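Galactose mutarotase related enzyme (Lactobacillus acidophilus, PDB 3DCD) probably binds carbohydrates and may act as an isomerase of the aldose 1-epimerase type, though its precise function is not established. Local coordinates at residues F159-H164 and L205-R210. Sequence-based numbering, arbitrary orientation.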
loop_
_atom_site.group_PDB
_atom_site.type_symbol
_atom_site.label_atom_id
_atom_site.label_comp_id
_atom_site.label_asym_id
_atom_site.label_seq_id
_atom_site.Cartn_x
_atom_site.Cartn_y
_atom_site.Cartn_z
ATOM N N PHE A 159 5.689 18.473 -8.092
ATOM C CA PHE A 159 4.686 17.417 -8.022
ATOM C C PHE A 159 3.724 17.649 -6.886
ATOM O O PHE A 159 4.025 18.362 -5.924
ATOM C CB PHE A 159 5.349 16.033 -7.891
ATOM C CG PHE A 159 6.158 15.660 -9.095
ATOM C CD1 PHE A 159 7.473 16.121 -9.235
ATOM C CD2 PHE A 159 5.605 14.881 -10.109
ATOM C CE1 PHE A 159 8.230 15.814 -10.365
ATOM C CE2 PHE A 159 6.364 14.571 -11.252
ATOM C CZ PHE A 159 7.669 15.031 -11.370
ATOM N N TYR A 160 2.556 17.041 -6.993
ATOM C CA TYR A 160 1.554 17.199 -5.958
ATOM C C TYR A 160 0.622 16.011 -6.007
ATOM O O TYR A 160 0.603 15.272 -6.998
ATOM C CB TYR A 160 0.776 18.513 -6.163
ATOM C CG TYR A 160 0.051 18.637 -7.492
ATOM C CD1 TYR A 160 0.653 19.258 -8.587
ATOM C CD2 TYR A 160 -1.261 18.165 -7.637
ATOM C CE1 TYR A 160 -0.037 19.389 -9.824
ATOM C CE2 TYR A 160 -1.957 18.293 -8.861
ATOM C CZ TYR A 160 -1.340 18.893 -9.941
ATOM O OH TYR A 160 -2.044 19.012 -11.130
ATOM N N PHE A 161 -0.140 15.836 -4.934
ATOM C CA PHE A 161 -1.271 14.905 -4.955
ATOM C C PHE A 161 -2.581 15.642 -4.748
ATOM O O PHE A 161 -2.639 16.709 -4.119
ATOM C CB PHE A 161 -1.093 13.699 -4.009
ATOM C CG PHE A 161 -1.117 14.038 -2.534
ATOM C CD1 PHE A 161 -2.290 13.918 -1.802
ATOM C CD2 PHE A 161 0.045 14.457 -1.878
ATOM C CE1 PHE A 161 -2.323 14.207 -0.446
ATOM C CE2 PHE A 161 0.028 14.763 -0.519
ATOM C CZ PHE A 161 -1.164 14.636 0.199
ATOM N N ASP A 162 -3.614 15.080 -5.351
ATOM C CA ASP A 162 -4.923 15.660 -5.366
ATOM C C ASP A 162 -5.919 14.540 -5.120
ATOM O O ASP A 162 -5.892 13.515 -5.785
ATOM C CB ASP A 162 -5.184 16.304 -6.726
ATOM C CG ASP A 162 -6.252 17.357 -6.666
ATOM O OD1 ASP A 162 -6.624 17.789 -5.548
ATOM O OD2 ASP A 162 -6.728 17.767 -7.740
HETATM N N MSE A 163 -6.803 14.735 -4.159
HETATM C CA MSE A 163 -7.754 13.692 -3.831
HETATM C C MSE A 163 -9.145 14.023 -4.349
HETATM O O MSE A 163 -9.607 15.165 -4.255
HETATM C CB MSE A 163 -7.758 13.456 -2.332
HETATM C CG MSE A 163 -6.368 13.201 -1.800
HETATM SE SE MSE A 163 -6.388 12.769 0.097
HETATM C CE MSE A 163 -7.532 11.239 -0.029
ATOM N N HIS A 164 -9.793 13.027 -4.939
ATOM C CA HIS A 164 -11.168 13.169 -5.388
ATOM C C HIS A 164 -12.020 12.122 -4.655
ATOM O O HIS A 164 -11.548 11.016 -4.421
ATOM C CB HIS A 164 -11.235 13.001 -6.906
ATOM C CG HIS A 164 -10.366 13.971 -7.654
ATOM N ND1 HIS A 164 -9.042 13.712 -7.958
ATOM C CD2 HIS A 164 -10.626 15.211 -8.134
ATOM C CE1 HIS A 164 -8.531 14.743 -8.605
ATOM N NE2 HIS A 164 -9.472 15.666 -8.727
ATOM N N LEU A 205 1.347 10.901 6.102
ATOM C CA LEU A 205 0.099 11.651 6.188
ATOM C C LEU A 205 -1.019 10.609 6.072
ATOM O O LEU A 205 -1.087 9.893 5.081
ATOM C CB LEU A 205 0.028 12.678 5.049
ATOM C CG LEU A 205 1.237 13.610 4.914
ATOM C CD1 LEU A 205 1.129 14.500 3.648
ATOM C CD2 LEU A 205 1.386 14.462 6.170
ATOM N N ILE A 206 -1.879 10.513 7.090
ATOM C CA ILE A 206 -2.906 9.479 7.115
ATOM C C ILE A 206 -4.263 10.125 7.060
ATOM O O ILE A 206 -4.583 10.925 7.944
ATOM C CB ILE A 206 -2.814 8.581 8.401
ATOM C CG1 ILE A 206 -1.436 7.910 8.491
ATOM C CG2 ILE A 206 -3.952 7.540 8.413
ATOM C CD1 ILE A 206 -1.169 7.168 9.817
ATOM N N TYR A 207 -5.047 9.774 6.032
ATOM C CA TYR A 207 -6.374 10.362 5.840
ATOM C C TYR A 207 -7.480 9.330 5.986
ATOM O O TYR A 207 -7.389 8.219 5.464
ATOM C CB TYR A 207 -6.471 11.099 4.493
ATOM C CG TYR A 207 -5.421 12.186 4.342
ATOM C CD1 TYR A 207 -5.531 13.391 5.033
ATOM C CD2 TYR A 207 -4.292 11.983 3.533
ATOM C CE1 TYR A 207 -4.557 14.377 4.905
ATOM C CE2 TYR A 207 -3.313 12.959 3.404
ATOM C CZ TYR A 207 -3.464 14.157 4.073
ATOM O OH TYR A 207 -2.493 15.119 3.940
ATOM N N GLU A 208 -8.504 9.707 6.750
ATOM C CA GLU A 208 -9.700 8.910 6.907
ATOM C C GLU A 208 -10.515 9.067 5.634
ATOM O O GLU A 208 -10.828 10.190 5.237
ATOM C CB GLU A 208 -10.491 9.404 8.126
ATOM C CG GLU A 208 -9.794 9.060 9.467
ATOM C CD GLU A 208 -10.599 9.462 10.693
ATOM O OE1 GLU A 208 -11.668 10.112 10.544
ATOM O OE2 GLU A 208 -10.152 9.127 11.812
ATOM N N LEU A 209 -10.835 7.937 5.001
ATOM C CA LEU A 209 -11.616 7.912 3.768
ATOM C C LEU A 209 -13.044 7.446 4.028
ATOM O O LEU A 209 -13.297 6.702 4.981
ATOM C CB LEU A 209 -10.959 6.988 2.745
ATOM C CG LEU A 209 -9.549 7.393 2.308
ATOM C CD1 LEU A 209 -8.980 6.409 1.305
ATOM C CD2 LEU A 209 -9.575 8.785 1.695
ATOM N N ARG A 210 -13.959 7.909 3.181
ATOM C CA ARG A 210 -15.361 7.558 3.270
ATOM C C ARG A 210 -15.842 7.196 1.865
ATOM O O ARG A 210 -15.369 7.790 0.880
ATOM C CB ARG A 210 -16.144 8.765 3.804
ATOM C CG ARG A 210 -15.740 9.211 5.220
ATOM C CD ARG A 210 -16.501 10.478 5.646
ATOM N NE ARG A 210 -17.952 10.263 5.587
ATOM C CZ ARG A 210 -18.659 9.588 6.484
ATOM N NH1 ARG A 210 -18.069 9.078 7.563
ATOM N NH2 ARG A 210 -19.965 9.445 6.305
#
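Phe161 and Tyr207 reach tip to tip across the interior between two beta sheets, an instance of sheet-to-sheet packing in which only side chains meet between the two strands. Strands 159-164 and 205-208 belong to different sheets, run nearly parallel at 11° and keep their axes 11.7 Å apart, too far for backbone pairing. With CG between its backbone N and carbonyl carbon (chi1 68°), Phe161 turns its ring edge to the second strand: CZ lies 4.0 Å from Tyr207 OH, which sits in the ring plane, and 4.1 Å from Leu205 CD1, also near that plane. Ring meets ring where Phe161 CE1 comes within 4.2 Å of Tyr207 CE2. Two residues on, Met163, a selenomethionine, sets its SE obliquely against the Tyr207 ring, 4.6 Å from the centroid and 29° off the normal, a Met-aromatic contact. A bend at chi3 places CE 3.6 Å from Leu209 CD2, just past the end of the second strand. Ile239 and Val237 of the adjacent strand 236-240 extend this apolar layer, touching Phe161 and Met163 respectively. All five touching residues are buried and no hydrogen bond joins the segments; between these strands the sheets of this mutarotase-type beta-sandwich meet through dispersion and a selenium-aromatic contact.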